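Local coordinates for catechol 2,3-dioxygenase (Rhodococcus sp., PDB 2WL9), which probably catalyses the iron-dependent extradiol ring cleavage of catechols, as a type I dioxygenase of aromatic hydrocarbon breakdown, at residues 31-36 with 47-52. Sequence-based numbering, arbitrary orientation.
Sequences QVVDDG and RWHHRI
H49 reaches across to D35 and V33 with the tip of its imidazole ring. From CB, the chain runs with CG anti to the backbone N (chi1 173°), which carries the ring from the loop before strand 52-56 toward strand 31-33. ND1 shares a hydrogen bond of 2.8 Å with H50 ND1, and either nitrogen could be the donor. CE1 passes 3.3 Å from D35 OD2. CD2, on the other side of NE2, lies 3.9 Å from D35 OD2. NE2 donates to D35 OD2 at 2.7 Å in a bent bond, with an N-H...O angle of 143°. The carboxylate receives it on the syn lone pair of OD2, and its plane is turned 31° from the ring. V33 CG1 approaches obliquely, 3.7 Å from H49 NE2. V33 CG2 lies 3.9 Å from H49 O, a buried carbonyl with no polar partner in the model. Y42 meets the H49 ring edge-to-face. R101 forms a salt bridge with D35 OD2, so this oxygen serves two partners. The contact joins V33 of strand 31-33, and D35 just beyond V33, to the loop between strands 40-44 and 52-56 in the N-terminal VOC (glyoxalase-like) module; the iron ligands belong to the later part of the chain. Two bonds and the Y42 ring would limit rotation of the H49 ring. The carboxylate would tend to stabilise a protonated imidazole, while R101 probably offsets that effect.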
ATOM      1  N   GLN C  31     -22.587  15.947  22.420  1.00 17.45           N
ATOM      2  CA  GLN C  31     -24.011  15.663  22.371  1.00 17.54           C
ATOM      3  C   GLN C  31     -24.568  15.582  23.780  1.00 17.76           C
ATOM      4  O   GLN C  31     -24.058  14.833  24.610  1.00 17.70           O
ATOM      5  CB  GLN C  31     -24.279  14.349  21.634  1.00 17.24           C
ATOM      6  CG  GLN C  31     -25.765  14.052  21.453  1.00 17.01           C
ATOM      7  CD  GLN C  31     -26.025  12.775  20.689  1.00 18.21           C
ATOM      8  OE1 GLN C  31     -25.098  12.060  20.313  1.00 18.82           O
ATOM      9  NE2 GLN C  31     -27.298  12.477  20.461  1.00 17.53           N
ATOM     10  N   VAL C  32     -25.610  16.362  24.047  1.00 18.40           N
ATOM     11  CA  VAL C  32     -26.294  16.295  25.334  1.00 19.17           C
ATOM     12  C   VAL C  32     -27.223  15.081  25.337  1.00 19.31           C
ATOM     13  O   VAL C  32     -28.011  14.881  24.403  1.00 19.65           O
ATOM     14  CB  VAL C  32     -27.098  17.589  25.649  1.00 19.60           C
ATOM     15  CG1 VAL C  32     -27.928  17.414  26.900  1.00 19.74           C
ATOM     16  CG2 VAL C  32     -26.160  18.788  25.813  1.00 19.65           C
ATOM     17  N   VAL C  33     -27.110  14.283  26.395  1.00 19.72           N
ATOM     18  CA  VAL C  33     -27.931  13.090  26.590  1.00 20.23           C
ATOM     19  C   VAL C  33     -28.667  13.207  27.931  1.00 20.42           C
ATOM     20  O   VAL C  33     -28.038  13.262  28.988  1.00 19.53           O
ATOM     21  CB  VAL C  33     -27.070  11.804  26.541  1.00 20.03           C
ATOM     22  CG1 VAL C  33     -27.919  10.563  26.825  1.00 19.87           C
ATOM     23  CG2 VAL C  33     -26.366  11.673  25.185  1.00 20.97           C
ATOM     24  N   ASP C  34     -29.999  13.265  27.873  1.00 21.45           N
ATOM     25  CA  ASP C  34     -30.832  13.389  29.077  1.00 22.54           C
ATOM     26  C   ASP C  34     -31.750  12.186  29.207  1.00 22.95           C
ATOM     27  O   ASP C  34     -32.721  12.048  28.459  1.00 23.38           O
ATOM     28  CB  ASP C  34     -31.654  14.685  29.027  1.00 22.93           C
ATOM     29  CG  ASP C  34     -32.350  15.006  30.349  1.00 24.49           C
ATOM     30  OD1 ASP C  34     -32.571  14.098  31.183  1.00 23.13           O
ATOM     31  OD2 ASP C  34     -32.690  16.192  30.544  1.00 26.15           O
ATOM     32  N   ASP C  35     -31.447  11.326  30.172  1.00 23.22           N
ATOM     33  CA  ASP C  35     -32.209  10.101  30.385  1.00 23.99           C
ATOM     34  C   ASP C  35     -33.334  10.269  31.401  1.00 24.42           C
ATOM     35  O   ASP C  35     -33.950   9.289  31.827  1.00 25.09           O
ATOM     36  CB  ASP C  35     -31.273   8.959  30.779  1.00 23.71           C
ATOM     37  CG  ASP C  35     -30.412   8.489  29.616  1.00 23.74           C
ATOM     38  OD1 ASP C  35     -30.855   8.608  28.449  1.00 23.58           O
ATOM     39  OD2 ASP C  35     -29.295   8.003  29.872  1.00 23.64           O
ATOM     40  N   GLY C  36     -33.598  11.515  31.780  1.00 24.84           N
ATOM     41  CA  GLY C  36     -34.720  11.842  32.649  1.00 25.26           C
ATOM     42  C   GLY C  36     -34.383  11.723  34.118  1.00 25.79           C
ATOM     43  O   GLY C  36     -35.271  11.754  34.965  1.00 25.99           O
ATOM     44  N   ARG C  47     -19.606   6.912  19.992  1.00 17.72           N
ATOM     45  CA  ARG C  47     -20.541   5.783  20.099  1.00 18.26           C
ATOM     46  C   ARG C  47     -21.041   5.499  21.527  1.00 17.59           C
ATOM     47  O   ARG C  47     -22.190   5.090  21.716  1.00 17.43           O
ATOM     48  CB  ARG C  47     -19.867   4.519  19.584  1.00 18.76           C
ATOM     49  CG  ARG C  47     -20.129   4.122  18.140  1.00 21.55           C
ATOM     50  CD  ARG C  47     -19.747   2.633  17.970  1.00 24.27           C
ATOM     51  NE  ARG C  47     -18.594   2.313  18.814  1.00 24.98           N
ATOM     52  CZ  ARG C  47     -18.296   1.113  19.312  1.00 26.17           C
ATOM     53  NH1 ARG C  47     -19.045   0.041  19.056  1.00 25.97           N
ATOM     54  NH2 ARG C  47     -17.224   0.988  20.075  1.00 26.62           N
ATOM     55  N   TRP C  48     -20.160   5.670  22.515  1.00 17.24           N
ATOM     56  CA  TRP C  48     -20.490   5.409  23.921  1.00 16.75           C
ATOM     57  C   TRP C  48     -21.687   6.237  24.355  1.00 16.94           C
ATOM     58  O   TRP C  48     -21.843   7.381  23.926  1.00 17.24           O
ATOM     59  CB  TRP C  48     -19.321   5.781  24.837  1.00 16.47           C
ATOM     60  CG  TRP C  48     -18.103   4.904  24.769  1.00 15.89           C
ATOM     61  CD1 TRP C  48     -17.621   4.214  23.679  1.00 15.58           C
ATOM     62  CD2 TRP C  48     -17.163   4.687  25.829  1.00 15.47           C
ATOM     63  NE1 TRP C  48     -16.464   3.543  24.020  1.00 13.86           N
ATOM     64  CE2 TRP C  48     -16.160   3.824  25.330  1.00 15.71           C
ATOM     65  CE3 TRP C  48     -17.089   5.117  27.165  1.00 13.98           C
ATOM     66  CZ2 TRP C  48     -15.079   3.393  26.121  1.00 14.92           C
ATOM     67  CZ3 TRP C  48     -16.020   4.687  27.952  1.00 15.62           C
ATOM     68  CH2 TRP C  48     -15.029   3.832  27.426  1.00 16.50           C
ATOM     69  N   HIS C  49     -22.527   5.660  25.211  1.00 16.72           N
ATOM     70  CA  HIS C  49     -23.636   6.402  25.803  1.00 16.64           C
ATOM     71  C   HIS C  49     -23.159   7.787  26.250  1.00 16.75           C
ATOM     72  O   HIS C  49     -23.818   8.798  25.964  1.00 17.01           O
ATOM     73  CB  HIS C  49     -24.228   5.629  26.985  1.00 16.56           C
ATOM     74  CG  HIS C  49     -25.256   6.402  27.749  1.00 16.16           C
ATOM     75  ND1 HIS C  49     -24.956   7.102  28.898  1.00 16.40           N
ATOM     76  CD2 HIS C  49     -26.577   6.598  27.523  1.00 15.45           C
ATOM     77  CE1 HIS C  49     -26.048   7.692  29.352  1.00 14.59           C
ATOM     78  NE2 HIS C  49     -27.046   7.395  28.539  1.00 15.69           N
ATOM     79  N   HIS C  50     -21.999   7.833  26.913  1.00 16.30           N
ATOM     80  CA  HIS C  50     -21.420   9.100  27.377  1.00 16.29           C
ATOM     81  C   HIS C  50     -19.924   9.006  27.682  1.00 16.17           C
ATOM     82  O   HIS C  50     -19.401   7.914  27.943  1.00 15.75           O
ATOM     83  CB  HIS C  50     -22.141   9.594  28.641  1.00 16.03           C
ATOM     84  CG  HIS C  50     -21.859   8.760  29.852  1.00 16.06           C
ATOM     85  ND1 HIS C  50     -22.543   7.599  30.128  1.00 15.20           N
ATOM     86  CD2 HIS C  50     -20.952   8.908  30.845  1.00 16.12           C
ATOM     87  CE1 HIS C  50     -22.075   7.068  31.242  1.00 15.87           C
ATOM     88  NE2 HIS C  50     -21.104   7.839  31.694  1.00 16.06           N
ATOM     89  N   ARG C  51     -19.254  10.163  27.672  1.00 16.10           N
ATOM     90  CA  ARG C  51     -17.885  10.261  28.181  1.00 16.14           C
ATOM     91  C   ARG C  51     -17.830  11.073  29.481  1.00 15.97           C
ATOM     92  O   ARG C  51     -16.880  10.956  30.257  1.00 15.63           O
ATOM     93  CB  ARG C  51     -16.927  10.890  27.153  1.00 16.47           C
ATOM     94  CG  ARG C  51     -16.836  10.224  25.756  1.00 18.31           C
ATOM     95  CD  ARG C  51     -16.847   8.693  25.748  1.00 22.32           C
ATOM     96  NE  ARG C  51     -15.658   8.091  26.335  1.00 24.06           N
ATOM     97  CZ  ARG C  51     -14.796   7.286  25.706  1.00 21.76           C
ATOM     98  NH1 ARG C  51     -14.953   6.941  24.437  1.00 22.75           N
ATOM     99  NH2 ARG C  51     -13.766   6.802  26.378  1.00 21.15           N
ATOM    100  N   ILE C  52     -18.833  11.917  29.698  1.00 16.13           N
ATOM    101  CA  ILE C  52     -18.872  12.788  30.871  1.00 16.15           C
ATOM    102  C   ILE C  52     -20.266  12.788  31.491  1.00 16.83           C
ATOM    103  O   ILE C  52     -21.267  12.863  30.781  1.00 16.11           O
ATOM    104  CB  ILE C  52     -18.432  14.259  30.535  1.00 16.27           C
ATOM    105  CG1 ILE C  52     -17.072  14.289  29.824  1.00 15.70           C
ATOM    106  CG2 ILE C  52     -18.359  15.128  31.806  1.00 16.37           C
ATOM    107  CD1 ILE C  52     -16.676  15.658  29.236  1.00 15.05           C
TER